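Local structure of uncharacterized protein (2QDR) at residues D30-M35 against D213-G218; Y243-Y248 against G278-V283. The protein is of unknown function but has the double-stranded beta-helix fold of the cupins and may act as a dioxygenase. One frame throughout, in Å; residues are numbered along the deposited sequence.

Contact 1 (D30-M35 against D213-G218); sequences DGRGRM and DINGGG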
loop_
_atom_site.group_PDB
_atom_site.type_symbol
_atom_site.label_atom_id
_atom_site.label_comp_id
_atom_site.label_asym_id
_atom_site.label_seq_id
_atom_site.Cartn_x
_atom_site.Cartn_y
_atom_site.Cartn_z
ATOM N N ASP A 30 -16.177 -30.991 -6.230
ATOM C CA ASP A 30 -15.990 -31.958 -7.344
ATOM C C ASP A 30 -15.023 -33.145 -7.061
ATOM O O ASP A 30 -14.707 -33.909 -7.970
ATOM C CB ASP A 30 -15.618 -31.201 -8.656
ATOM C CG ASP A 30 -14.395 -30.272 -8.523
ATOM O OD1 ASP A 30 -13.626 -30.352 -7.532
ATOM O OD2 ASP A 30 -14.220 -29.441 -9.445
ATOM N N GLY A 31 -14.566 -33.300 -5.816
ATOM C CA GLY A 31 -13.661 -34.400 -5.441
ATOM C C GLY A 31 -12.221 -34.374 -5.940
ATOM O O GLY A 31 -11.478 -35.335 -5.711
ATOM N N ARG A 32 -11.822 -33.286 -6.605
ATOM C CA ARG A 32 -10.462 -33.114 -7.129
ATOM C C ARG A 32 -9.468 -32.928 -5.978
ATOM O O ARG A 32 -8.275 -33.215 -6.137
ATOM C CB ARG A 32 -10.380 -31.900 -8.061
ATOM C CG ARG A 32 -11.299 -31.947 -9.282
ATOM C CD ARG A 32 -11.366 -30.607 -9.994
ATOM N NE ARG A 32 -10.126 -30.191 -10.640
ATOM C CZ ARG A 32 -9.948 -29.026 -11.274
ATOM N NH1 ARG A 32 -10.917 -28.107 -11.337
ATOM N NH2 ARG A 32 -8.774 -28.762 -11.840
ATOM N N GLY A 33 -9.962 -32.419 -4.842
ATOM C CA GLY A 33 -9.168 -32.230 -3.633
ATOM C C GLY A 33 -8.571 -33.532 -3.122
ATOM O O GLY A 33 -7.511 -33.493 -2.505
ATOM N N ARG A 34 -9.267 -34.661 -3.341
ATOM C CA ARG A 34 -8.797 -36.006 -2.970
ATOM C C ARG A 34 -8.492 -36.185 -1.470
ATOM O O ARG A 34 -7.679 -37.025 -1.095
ATOM C CB ARG A 34 -7.534 -36.308 -3.822
ATOM C CG ARG A 34 -7.683 -36.293 -5.385
ATOM C CD ARG A 34 -7.937 -37.670 -5.969
ATOM N NE ARG A 34 -6.792 -38.546 -5.679
ATOM C CZ ARG A 34 -6.697 -39.849 -5.963
ATOM N NH1 ARG A 34 -7.678 -40.510 -6.590
ATOM N NH2 ARG A 34 -5.585 -40.506 -5.614
HETATM N N MSE A 35 -9.175 -35.420 -0.623
HETATM C CA MSE A 35 -8.954 -35.426 0.824
HETATM C C MSE A 35 -9.884 -36.438 1.498
HETATM O O MSE A 35 -9.484 -37.126 2.439
HETATM C CB MSE A 35 -9.205 -34.007 1.353
HETATM C CG MSE A 35 -8.187 -33.544 2.327
HETATM SE SE MSE A 35 -8.495 -31.723 2.943
HETATM C CE MSE A 35 -6.802 -31.118 2.843
ATOM N N ASP A 213 -4.948 -27.305 -2.359
ATOM C CA ASP A 213 -5.594 -28.131 -3.407
ATOM C C ASP A 213 -5.737 -27.366 -4.681
ATOM O O ASP A 213 -5.583 -26.143 -4.699
ATOM C CB ASP A 213 -7.049 -28.504 -3.063
ATOM C CG ASP A 213 -7.186 -29.406 -1.874
ATOM O OD1 ASP A 213 -6.304 -30.256 -1.640
ATOM O OD2 ASP A 213 -8.241 -29.311 -1.211
ATOM N N ILE A 214 -6.082 -28.080 -5.746
ATOM C CA ILE A 214 -6.358 -27.450 -7.024
ATOM C C ILE A 214 -7.712 -26.681 -6.861
ATOM O O ILE A 214 -7.956 -25.697 -7.568
ATOM C CB ILE A 214 -6.347 -28.472 -8.189
ATOM C CG1 ILE A 214 -6.164 -27.750 -9.544
ATOM C CG2 ILE A 214 -7.603 -29.381 -8.132
ATOM C CD1 ILE A 214 -5.747 -28.667 -10.711
ATOM N N ASN A 215 -8.566 -27.141 -5.930
ATOM C CA ASN A 215 -9.845 -26.504 -5.574
ATOM C C ASN A 215 -9.749 -25.388 -4.511
ATOM O O ASN A 215 -10.774 -24.792 -4.159
ATOM C CB ASN A 215 -10.834 -27.558 -5.048
ATOM C CG ASN A 215 -11.248 -28.576 -6.103
ATOM O OD1 ASN A 215 -11.210 -28.310 -7.310
ATOM N ND2 ASN A 215 -11.707 -29.741 -5.637
ATOM N N GLY A 216 -8.552 -25.102 -3.987
ATOM C CA GLY A 216 -8.379 -24.056 -2.966
ATOM C C GLY A 216 -8.430 -24.515 -1.513
ATOM O O GLY A 216 -8.148 -23.714 -0.604
ATOM N N GLY A 217 -8.798 -25.780 -1.270
ATOM C CA GLY A 217 -8.799 -26.344 0.086
ATOM C C GLY A 217 -7.342 -26.598 0.465
ATOM O O GLY A 217 -6.452 -26.453 -0.368
ATOM N N GLY A 218 -7.066 -26.964 1.706
ATOM C CA GLY A 218 -5.677 -27.207 2.071
ATOM C C GLY A 218 -5.349 -27.550 3.500
ATOM O O GLY A 218 -6.222 -27.884 4.291
#
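A type I beta turn, D213 to G216, in the loop between antiparallel strands 205-212 and 218-224 of the cupin-like fold, presents I214 and N215 to D30, R32 and G33 of the irregular segment 30-35. The polar link is a weak hydrogen bond: N215 ND2 donates to D30 OD1 over 2.8 Å, but with an N-H...O angle of only 128°, and the amide is inclined to the carboxylate rather than coplanar with it. The same amide lies against the stem of R32, with ND2 3.5 Å from R32 CB and OD1 3.5 Å from R32 CD. Its plane stands 83° from that of the R32 guanidinium. A bend at chi3 (67°) sets R32 NE 3.6 Å from I214 CG2, and this methyl lies over one face of the guanidinium. An alanine in place of N215, lacking the amide, would probably leave D30 OD1 without this bond and open a gap beside the R32 aliphatic chain.

At the middle of the contact, G33 and D213 have the nearest CA atoms, 5.4 Å apart. The D213 carboxylate faces G33, its CG 3.9 Å from G33 CA, while its charge is answered by a salt bridge to R211. Within the turn loop, D213 N bonds to G217 O, closing the segment on itself. Farther along, the selenomethionine M35, its chain bent at chi3, brings CE to 3.6 Å from G218 O.

Contact 2 (Y243-Y248 against G278-V283); sequences YCLTGY and GGLFFV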
loop_
_atom_site.group_PDB
_atom_site.type_symbol
_atom_site.label_atom_id
_atom_site.label_comp_id
_atom_site.label_asym_id
_atom_site.label_seq_id
_atom_site.Cartn_x
_atom_site.Cartn_y
_atom_site.Cartn_z
ATOM N N TYR A 243 -5.811 -30.427 14.904
ATOM C CA TYR A 243 -5.148 -30.933 16.096
ATOM C C TYR A 243 -4.458 -29.778 16.791
ATOM O O TYR A 243 -3.803 -28.968 16.132
ATOM C CB TYR A 243 -4.138 -31.973 15.670
ATOM C CG TYR A 243 -3.534 -32.821 16.759
ATOM C CD1 TYR A 243 -2.393 -32.425 17.427
ATOM C CD2 TYR A 243 -4.066 -34.073 17.055
ATOM C CE1 TYR A 243 -1.818 -33.235 18.402
ATOM C CE2 TYR A 243 -3.498 -34.891 18.019
ATOM C CZ TYR A 243 -2.375 -34.476 18.688
ATOM O OH TYR A 243 -1.827 -35.295 19.660
ATOM N N CYS A 244 -4.615 -29.694 18.110
ATOM C CA CYS A 244 -4.003 -28.630 18.905
ATOM C C CYS A 244 -2.592 -29.031 19.323
ATOM O O CYS A 244 -2.422 -30.017 20.037
ATOM C CB CYS A 244 -4.836 -28.326 20.142
ATOM S SG CYS A 244 -3.997 -27.156 21.228
ATOM N N LEU A 245 -1.608 -28.236 18.914
ATOM C CA LEU A 245 -0.195 -28.494 19.185
ATOM C C LEU A 245 0.322 -27.801 20.434
ATOM O O LEU A 245 1.214 -28.330 21.089
ATOM C CB LEU A 245 0.629 -28.085 17.956
ATOM C CG LEU A 245 0.264 -28.824 16.643
ATOM C CD1 LEU A 245 0.905 -28.184 15.419
ATOM C CD2 LEU A 245 0.618 -30.318 16.712
ATOM N N THR A 246 -0.211 -26.621 20.749
ATOM C CA THR A 246 0.196 -25.901 21.948
ATOM C C THR A 246 -0.874 -24.860 22.322
ATOM O O THR A 246 -1.674 -24.456 21.478
ATOM C CB THR A 246 1.621 -25.276 21.783
ATOM O OG1 THR A 246 2.161 -24.995 23.077
ATOM C CG2 THR A 246 1.608 -24.024 20.943
ATOM N N GLY A 247 -0.886 -24.451 23.588
ATOM C CA GLY A 247 -1.841 -23.461 24.083
ATOM C C GLY A 247 -3.237 -24.027 24.200
ATOM O O GLY A 247 -3.395 -25.238 24.389
ATOM N N TYR A 248 -4.242 -23.152 24.111
ATOM C CA TYR A 248 -5.636 -23.590 24.191
ATOM C C TYR A 248 -6.595 -22.680 23.474
ATOM O O TYR A 248 -6.250 -21.576 23.083
ATOM C CB TYR A 248 -6.142 -23.662 25.650
ATOM C CG TYR A 248 -6.597 -22.341 26.284
ATOM C CD1 TYR A 248 -5.699 -21.510 26.954
ATOM C CD2 TYR A 248 -7.947 -21.952 26.253
ATOM C CE1 TYR A 248 -6.122 -20.328 27.541
ATOM C CE2 TYR A 248 -8.364 -20.762 26.827
ATOM C CZ TYR A 248 -7.441 -19.959 27.473
ATOM O OH TYR A 248 -7.824 -18.782 28.063
ATOM N N GLY A 278 -3.800 -17.986 23.719
ATOM C CA GLY A 278 -3.517 -18.191 22.307
ATOM C C GLY A 278 -3.072 -19.634 22.110
ATOM O O GLY A 278 -3.179 -20.444 23.038
ATOM N N GLY A 279 -2.592 -19.967 20.909
ATOM C CA GLY A 279 -2.130 -21.326 20.628
ATOM C C GLY A 279 -1.743 -21.600 19.188
ATOM O O GLY A 279 -1.910 -20.743 18.323
ATOM N N LEU A 280 -1.223 -22.807 18.957
ATOM C CA LEU A 280 -0.803 -23.276 17.640
ATOM C C LEU A 280 -1.677 -24.476 17.309
ATOM O O LEU A 280 -1.839 -25.366 18.148
ATOM C CB LEU A 280 0.665 -23.681 17.610
ATOM C CG LEU A 280 1.259 -24.169 16.282
ATOM C CD1 LEU A 280 1.096 -23.154 15.178
ATOM C CD2 LEU A 280 2.739 -24.528 16.473
ATOM N N PHE A 281 -2.201 -24.509 16.084
ATOM C CA PHE A 281 -3.111 -25.551 15.643
ATOM C C PHE A 281 -2.873 -26.058 14.231
ATOM O O PHE A 281 -2.722 -25.260 13.329
ATOM C CB PHE A 281 -4.527 -24.975 15.637
ATOM C CG PHE A 281 -4.967 -24.387 16.954
ATOM C CD1 PHE A 281 -4.749 -23.041 17.237
ATOM C CD2 PHE A 281 -5.613 -25.170 17.903
ATOM C CE1 PHE A 281 -5.145 -22.505 18.444
ATOM C CE2 PHE A 281 -6.013 -24.630 19.102
ATOM C CZ PHE A 281 -5.777 -23.296 19.370
ATOM N N PHE A 282 -2.855 -27.377 14.047
ATOM C CA PHE A 282 -2.719 -27.995 12.732
ATOM C C PHE A 282 -4.144 -28.070 12.222
ATOM O O PHE A 282 -4.997 -28.632 12.911
ATOM C CB PHE A 282 -2.117 -29.393 12.815
ATOM C CG PHE A 282 -2.049 -30.124 11.496
ATOM C CD1 PHE A 282 -0.938 -30.009 10.677
ATOM C CD2 PHE A 282 -3.086 -30.969 11.092
ATOM C CE1 PHE A 282 -0.864 -30.707 9.463
ATOM C CE2 PHE A 282 -3.015 -31.671 9.884
ATOM C CZ PHE A 282 -1.905 -31.533 9.067
ATOM N N VAL A 283 -4.416 -27.492 11.054
ATOM C CA VAL A 283 -5.767 -27.471 10.497
ATOM C C VAL A 283 -5.773 -27.973 9.071
ATOM O O VAL A 283 -4.812 -27.750 8.335
ATOM C CB VAL A 283 -6.347 -26.043 10.505
ATOM C CG1 VAL A 283 -7.818 -26.040 10.056
ATOM C CG2 VAL A 283 -6.218 -25.436 11.886
#
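C244 and F281 face each other from adjacent strands, the thiol near the ring. C244 SG, anti to its backbone N (chi1 173°), lies 3.9 Å from F281 CE2. It is 4.7 Å from the ring centroid and 47° off the ring normal, so this sulfur-aromatic contact is oblique, with CE2 the closest ring atom. A different group meets the edge of the same ring: Y248 O lies near the ring plane, 4.1 Å from F281 CZ, and that carbonyl also accepts a hydrogen bond from T275 OG1. The F281 side chain also lies close to a bound unidentified ligand.

Y243, T246, L280 and F282 project from the other face of the sheet, where T246 and L280 pack against D277 and H227 of a second subunit. T246 CG2 meets L280 CB at 3.5 Å, and L245 crosses L280 obliquely, its CD1 4.1 Å from L280 CG and also near F282 CB. Y243 and F282 approach through their CB atoms, 4.3 Å apart, then their rings diverge: the Y243 hydroxyl bonds to D259 and the F282 ring meets F116.

These side chains sit on neighbouring antiparallel strands of the seven-stranded sheet of the cupin-like fold, and the pairing is interrupted by a classic beta bulge. L280 O receives both L245 N (3.0 Å) and, weakly, T246 N (3.3 Å), so L245 and T246 together face one residue and the register slips by one. Before the bulge, Y243 and F282 exchange two backbone bonds. Within it, L280 N reaches T246 O from above the carbonyl plane, 44° out of it. Segment 243-248 then turns a corner at T246 and G247, where G247 and G279 form an antiparallel non-hydrogen-bonded pair, and Y248 N donates to G278 O.

How the contacts relate
The two contacts do not touch: their centres are 24 Å apart and their nearest atoms about 4 Å. Strand 279-285 connects them, since it pairs on one side with strand 240-245, in contact 2, and on the other with strand 218-224, which starts at the end of contact 1. There G218 bonds through its backbone to V285, while V283 of contact 2 bonds to W220. Contact 2 is buried and close to a bound unidentified ligand, about 5 Å from the F281 side chain. Contact 1 is only partly buried and more distant, with G218 about 14 Å from a bound unidentified ligand.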